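Local structure of cellulase (Xanthomonas axonopodis pv. citri, 4W7W) at residues G60-N64 with L328-A332. The protein probably hydrolyses beta-1,4 linkages in cellulose as a family 5 glycoside hydrolase and binds cellopentaose. Residues are numbered along the deposited sequence; the frame is centred on the assembly and turned at random. Where two conformers were deposited one is given.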
ATOM      1  N   GLY A  60     -15.393  11.969   5.528  1.00  8.98           N
ATOM      2  CA  GLY A  60     -16.170  12.459   6.672  1.00 10.47           C
ATOM      3  C   GLY A  60     -15.616  12.040   8.014  1.00 10.95           C
ATOM      4  O   GLY A  60     -15.887  12.675   9.018  1.00 14.68           O
ATOM      5  N   LYS A  61     -14.806  10.987   8.032  1.00 10.64           N
ATOM      6  CA  LYS A  61     -14.090  10.555   9.226  1.00 11.98           C
ATOM      7  C   LYS A  61     -12.717  11.176   9.350  1.00 12.23           C
ATOM      8  O   LYS A  61     -11.983  10.819  10.271  1.00 16.00           O
ATOM      9  CB  LYS A  61     -13.960   9.038   9.226  1.00 12.83           C
ATOM     10  CG  LYS A  61     -15.285   8.325   9.291  1.00 14.94           C
ATOM     11  CD  LYS A  61     -16.078   8.841  10.471  1.00 18.03           C
ATOM     12  CE  LYS A  61     -17.247   7.967  10.809  1.00 21.23           C
ATOM     13  NZ  LYS A  61     -17.924   8.523  12.010  1.00 22.34           N
ATOM     14  N   GLY A  62     -12.363  12.084   8.437  1.00 12.24           N
ATOM     15  CA  GLY A  62     -11.090  12.793   8.519  1.00 12.58           C
ATOM     16  C   GLY A  62      -9.986  12.191   7.684  1.00 12.01           C
ATOM     17  O   GLY A  62      -8.852  12.650   7.743  1.00 16.03           O
ATOM     18  N   MET A  63     -10.308  11.195   6.885  0.50  9.88           N
ATOM     19  CA  MET A  63      -9.264  10.533   6.153  0.50  8.95           C
ATOM     20  C   MET A  63      -9.057  11.138   4.797  0.50  8.06           C
ATOM     21  O   MET A  63      -9.994  11.258   3.997  0.50  9.76           O
ATOM     22  CB  MET A  63      -9.578   9.085   6.073  0.50  9.33           C
ATOM     23  CG  MET A  63      -9.448   8.506   7.452  0.50  8.87           C
ATOM     24  SD  MET A  63     -10.043   6.850   7.385  0.50  9.34           S
ATOM     25  CE  MET A  63      -9.492   6.261   8.982  0.50 12.93           C
ATOM     26  N   ASN A  64      -7.815  11.531   4.550  1.00  7.51           N
ATOM     27  CA  ASN A  64      -7.466  12.220   3.321  1.00  7.16           C
ATOM     28  C   ASN A  64      -6.751  11.357   2.319  1.00  6.20           C
ATOM     29  O   ASN A  64      -6.302  11.873   1.309  1.00  7.16           O
ATOM     30  CB  ASN A  64      -6.633  13.473   3.617  1.00  7.89           C
ATOM     31  CG  ASN A  64      -5.216  13.149   4.021  1.00  7.75           C
ATOM     32  OD1 ASN A  64      -4.905  12.000   4.336  1.00  6.98           O
ATOM     33  ND2 ASN A  64      -4.351  14.145   3.983  1.00 10.59           N
ATOM     34  N   LEU A 328      -9.252   4.949  14.807  1.00  7.62           N
ATOM     35  CA  LEU A 328      -8.615   5.559  13.643  1.00  7.78           C
ATOM     36  C   LEU A 328      -8.996   7.019  13.484  1.00  8.33           C
ATOM     37  O   LEU A 328      -8.156   7.864  13.184  1.00  8.95           O
ATOM     38  CB  LEU A 328      -8.957   4.795  12.363  1.00  8.71           C
ATOM     39  CG  LEU A 328      -8.488   3.347  12.285  1.00  8.43           C
ATOM     40  CD1 LEU A 328      -9.037   2.694  11.030  1.00 10.67           C
ATOM     41  CD2 LEU A 328      -6.977   3.245  12.316  1.00  8.37           C
ATOM     42  N   SER A 329     -10.278   7.325  13.652  1.00  8.97           N
ATOM     43  CA  SER A 329     -10.783   8.668  13.438  0.50 10.07           C
ATOM     44  C   SER A 329     -10.163   9.682  14.410  1.00 10.64           C
ATOM     45  O   SER A 329     -10.041  10.852  14.096  1.00 12.03           O
ATOM     46  CB  SER A 329     -12.310   8.656  13.572  0.50 11.85           C
ATOM     47  OG  SER A 329     -12.898   9.854  13.107  0.50 14.75           O
ATOM     48  N   LYS A 330      -9.771   9.232  15.605  1.00 11.23           N
ATOM     49  CA  LYS A 330      -9.102  10.145  16.562  1.00 12.26           C
ATOM     50  C   LYS A 330      -7.740  10.647  16.093  1.00 12.79           C
ATOM     51  O   LYS A 330      -7.266  11.671  16.575  1.00 16.24           O
ATOM     52  CB  LYS A 330      -8.870   9.461  17.911  1.00 14.45           C
ATOM     53  CG  LYS A 330     -10.149   9.158  18.636  1.00 17.45           C
ATOM     54  CD  LYS A 330      -9.913   8.810  20.098  1.00 16.45           C
ATOM     55  CE  LYS A 330      -9.052   7.560  20.256  1.00 15.79           C
ATOM     56  NZ  LYS A 330      -9.157   6.976  21.623  1.00 16.60           N
ATOM     57  N   TYR A 331      -7.106   9.898  15.200  1.00 11.99           N
ATOM     58  CA  TYR A 331      -5.814  10.252  14.635  1.00 12.89           C
ATOM     59  C   TYR A 331      -5.937  10.827  13.210  1.00 14.44           C
ATOM     60  O   TYR A 331      -4.938  10.967  12.510  1.00 16.97           O
ATOM     61  CB  TYR A 331      -4.912   9.021  14.664  1.00 11.96           C
ATOM     62  CG  TYR A 331      -4.602   8.537  16.064  1.00 11.42           C
ATOM     63  CD1 TYR A 331      -5.464   7.673  16.738  1.00 11.48           C
ATOM     64  CD2 TYR A 331      -3.446   8.926  16.717  1.00 11.64           C
ATOM     65  CE1 TYR A 331      -5.198   7.225  18.019  1.00 12.43           C
ATOM     66  CE2 TYR A 331      -3.157   8.471  18.000  1.00 11.76           C
ATOM     67  CZ  TYR A 331      -4.030   7.620  18.650  1.00 12.51           C
ATOM     68  OH  TYR A 331      -3.718   7.180  19.909  1.00 13.99           O
ATOM     69  N   ALA A 332      -7.159  11.183  12.803  1.00 14.94           N
ATOM     70  CA  ALA A 332      -7.450  11.689  11.452  1.00 16.55           C
ATOM     71  C   ALA A 332      -8.154  13.036  11.472  1.00 24.22           C
ATOM     72  O   ALA A 332      -7.685  14.016  10.890  1.00 26.99           O
ATOM     73  CB  ALA A 332      -8.296  10.685  10.696  1.00 14.53           C
ATOM     74  OXT ALA A 332      -9.227  13.179  12.044  1.00 31.43           O
TER
HETATM   75  O   HOH W   1     -16.130   9.961  13.899  1.00 35.51           O
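Met63 and Ala332 bring the C-terminus of the chain against the turn from helix 52-60 to strand 65-70 of the (beta/alpha)8 barrel. This turn enters the N-terminal end of its strand, the barrel end away from the active site in this fold. At Gly62, positive phi (96°) and two bonds back into the last helical turn make a Schellman motif. A CB on Gly62 would run into the terminal carboxylate oxygen OXT of Ala332, so the lack of a side chain lets the backbones come close, Gly62 CA lying 4.8 Å from Ala332 CA.

The apolar contact belongs mainly to Met63. In the conformer described here, one of two for this residue, CG lies beside its backbone N and the rest of the chain runs out extended (chi2 172°, chi3 169°), carrying the methyl CE to Leu328. Met63 CE sits 3.7 Å from Leu328 CB and also touches Leu328 CD1, while further back Met63 CG passes 4.1 Å from Ala332 CB. Val27 of strand 24-29 and Met325 of helix 325-328 also pack on Met63, and Leu328 reaches on to Trp296 and Trp298, joining the chain end to the barrel wall.

Ala332 CB points into the turn and meets two carbonyl oxygens, Gly62 O at 3.6 Å and Lys61 O at 3.7 Å. The tail itself is curled: Ala332 N hydrogen-bonds to Ser329 O.

Among the polar groups, Lys61 NZ forms a salt bridge with Asp321. Lys61 NZ also donates to a water 3.0 Å away, which is weakly linked to OG of Ser329, another residue with two conformers; in this one, Ser329 OG stands 3.1 Å from Lys61 O.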